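Apical membrane antigen 1-like protein, soluble form (Toxoplasma gondii, PDB 3ZLE) probably takes part in host cell invasion as a surface antigen of the sporozoite moving junction, represented here by its conserved ectoplasmic region. Local coordinates at residues N305-K310 with E314-I319. Sequence-based numbering, arbitrary orientation.
Sequences NFYLEK and ETICAI
Tyr307 and Ile316 face each other across an antiparallel beta hairpin, the central pair of a four-stranded sheet in which strand 315-320 runs next to strand 246-249 and strand 303-308 next to 333-337. The axes of the short strand segments run antiparallel at 160°, 4.6 Å apart at closest approach, and the pairing rests on reciprocal backbone bonds: Ile316 N reaches Tyr307 O at 2.8 Å, Tyr307 N returns to Ile316 O, and Asn305 and Ala318 exchange a second such pair. Toward the turn, Glu309 N still donates to Glu314 O (2.9 Å).

On the face carrying Asn305, Tyr307, Ile316 and Ala318, the tyrosine CG sits between its own backbone N and carbonyl carbon (chi1 63°), which lays the ring across toward the partner strand. Ile316 CB then stands over one face of the ring, offset toward the rim and 4.2 Å from Tyr307 CZ. Ala318 CB instead meets the ring at its edge, 4.0 Å from Tyr307 CE1, so a single ring spans two alternate residues of the other strand. Leu227 of strand 226-232 also touches Tyr307, and Asn305 ND2, on a buried residue, donates to the carbonyls of Phe228 and Phe239.

The reverse face holds Phe306, Leu308, Thr315 and Cys317. Phe306 pairs with Cys317 in the backbone register, but its ring reaches diagonally to Thr315, two residues nearer the turn, and meets it obliquely. Thr315 OG1 is hydrogen-bonded to Ala250 O, which probably helps hold the side chain against the ring. Cys317 is disulfide-bonded to Cys256 of helix 253-262, a helix that also packs on Phe306, so this face is covalently tied to it. The closest side-chain approach between Phe306 and Thr315 is CZ to CB, at 3.7 Å.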
loop_
_atom_site.group_PDB
_atom_site.type_symbol
_atom_site.label_atom_id
_atom_site.label_comp_id
_atom_site.label_asym_id
_atom_site.label_seq_id
_atom_site.Cartn_x
_atom_site.Cartn_y
_atom_site.Cartn_z
ATOM N N ASN A 305 -1.189 10.519 10.884
ATOM C CA ASN A 305 -2.301 11.305 11.372
ATOM C C ASN A 305 -2.298 12.677 10.739
ATOM O O ASN A 305 -1.285 13.406 10.810
ATOM C CB ASN A 305 -2.221 11.426 12.884
ATOM C CG ASN A 305 -2.812 10.235 13.575
ATOM O OD1 ASN A 305 -3.611 9.487 12.978
ATOM N ND2 ASN A 305 -2.460 10.049 14.829
ATOM N N PHE A 306 -3.410 13.044 10.110
ATOM C CA PHE A 306 -3.558 14.387 9.547
ATOM C C PHE A 306 -4.489 15.261 10.405
ATOM O O PHE A 306 -5.683 14.974 10.540
ATOM C CB PHE A 306 -4.096 14.322 8.135
ATOM C CG PHE A 306 -4.411 15.675 7.558
ATOM C CD1 PHE A 306 -3.419 16.441 6.957
ATOM C CD2 PHE A 306 -5.663 16.234 7.729
ATOM C CE1 PHE A 306 -3.724 17.653 6.384
ATOM C CE2 PHE A 306 -5.968 17.477 7.190
ATOM C CZ PHE A 306 -5.011 18.173 6.492
ATOM N N TYR A 307 -3.941 16.309 11.026
ATOM C CA TYR A 307 -4.790 17.149 11.882
ATOM C C TYR A 307 -4.393 18.602 11.923
ATOM O O TYR A 307 -3.334 18.993 11.432
ATOM C CB TYR A 307 -4.864 16.574 13.298
ATOM C CG TYR A 307 -3.528 16.538 13.993
ATOM C CD1 TYR A 307 -2.590 15.577 13.676
ATOM C CD2 TYR A 307 -3.165 17.541 14.889
ATOM C CE1 TYR A 307 -1.358 15.553 14.305
ATOM C CE2 TYR A 307 -1.952 17.523 15.531
ATOM C CZ TYR A 307 -1.051 16.524 15.237
ATOM O OH TYR A 307 0.165 16.525 15.871
ATOM N N LEU A 308 -5.315 19.416 12.403
ATOM C CA LEU A 308 -5.099 20.822 12.596
ATOM C C LEU A 308 -4.568 20.994 14.010
ATOM O O LEU A 308 -5.246 20.635 14.960
ATOM C CB LEU A 308 -6.439 21.552 12.443
ATOM C CG LEU A 308 -6.536 23.040 12.828
ATOM C CD1 LEU A 308 -5.477 23.854 12.109
ATOM C CD2 LEU A 308 -7.920 23.568 12.494
ATOM N N GLU A 309 -3.294 21.381 14.131
ATOM C CA GLU A 309 -2.708 21.699 15.439
ATOM C C GLU A 309 -3.389 22.907 16.067
ATOM O O GLU A 309 -3.311 24.019 15.535
ATOM C CB GLU A 309 -1.219 21.958 15.308
ATOM C CG GLU A 309 -0.461 21.787 16.605
ATOM C CD GLU A 309 0.872 21.097 16.406
ATOM O OE1 GLU A 309 1.762 21.705 15.773
ATOM O OE2 GLU A 309 1.018 19.936 16.863
ATOM N N LYS A 310 -4.117 22.665 17.158
ATOM C CA LYS A 310 -4.925 23.694 17.814
ATOM C C LYS A 310 -4.030 24.859 18.213
ATOM O O LYS A 310 -4.462 26.018 18.235
ATOM C CB LYS A 310 -5.610 23.112 19.060
ATOM C CG LYS A 310 -6.831 23.891 19.539
ATOM C CD LYS A 310 -6.736 24.232 21.029
ATOM C CE LYS A 310 -7.152 23.066 21.924
ATOM N NZ LYS A 310 -7.206 23.446 23.373
ATOM N N GLU A 314 -1.728 25.321 12.037
ATOM C CA GLU A 314 -1.198 24.567 10.894
ATOM C C GLU A 314 -1.727 23.109 10.796
ATOM O O GLU A 314 -1.934 22.431 11.820
ATOM C CB GLU A 314 0.329 24.592 10.909
ATOM C CG GLU A 314 0.948 25.666 10.021
ATOM C CD GLU A 314 2.449 25.482 9.855
ATOM O OE1 GLU A 314 3.144 25.308 10.879
ATOM O OE2 GLU A 314 2.934 25.490 8.702
ATOM N N THR A 315 -2.017 22.665 9.570
ATOM C CA THR A 315 -2.220 21.246 9.325
ATOM C C THR A 315 -0.926 20.438 9.315
ATOM O O THR A 315 0.012 20.707 8.556
ATOM C CB THR A 315 -3.068 20.942 8.067
ATOM O OG1 THR A 315 -2.418 21.439 6.920
ATOM C CG2 THR A 315 -4.475 21.553 8.174
ATOM N N ILE A 316 -0.922 19.401 10.134
ATOM C CA ILE A 316 0.261 18.574 10.361
ATOM C C ILE A 316 0.017 17.168 9.761
ATOM O O ILE A 316 -1.037 16.598 9.965
ATOM C CB ILE A 316 0.475 18.450 11.892
ATOM C CG1 ILE A 316 0.626 19.840 12.522
ATOM C CG2 ILE A 316 1.678 17.589 12.237
ATOM C CD1 ILE A 316 1.626 20.744 11.807
ATOM N N CYS A 317 1.003 16.626 9.047
ATOM C CA CYS A 317 1.071 15.191 8.739
ATOM C C CYS A 317 2.049 14.501 9.687
ATOM O O CYS A 317 3.276 14.613 9.519
ATOM C CB CYS A 317 1.584 15.006 7.342
ATOM S SG CYS A 317 1.418 13.335 6.711
ATOM N N ALA A 318 1.526 13.857 10.719
ATOM C CA ALA A 318 2.370 13.204 11.746
ATOM C C ALA A 318 2.485 11.727 11.445
ATOM O O ALA A 318 1.557 10.945 11.712
ATOM C CB ALA A 318 1.787 13.402 13.140
ATOM N N ILE A 319 3.621 11.348 10.891
ATOM C CA ILE A 319 3.850 9.979 10.493
ATOM C C ILE A 319 4.526 9.172 11.599
ATOM O O ILE A 319 5.549 9.562 12.143
ATOM C CB ILE A 319 4.723 9.949 9.271
ATOM C CG1 ILE A 319 3.943 10.474 8.060
ATOM C CG2 ILE A 319 5.349 8.580 9.085
ATOM C CD1 ILE A 319 4.842 10.895 6.917
#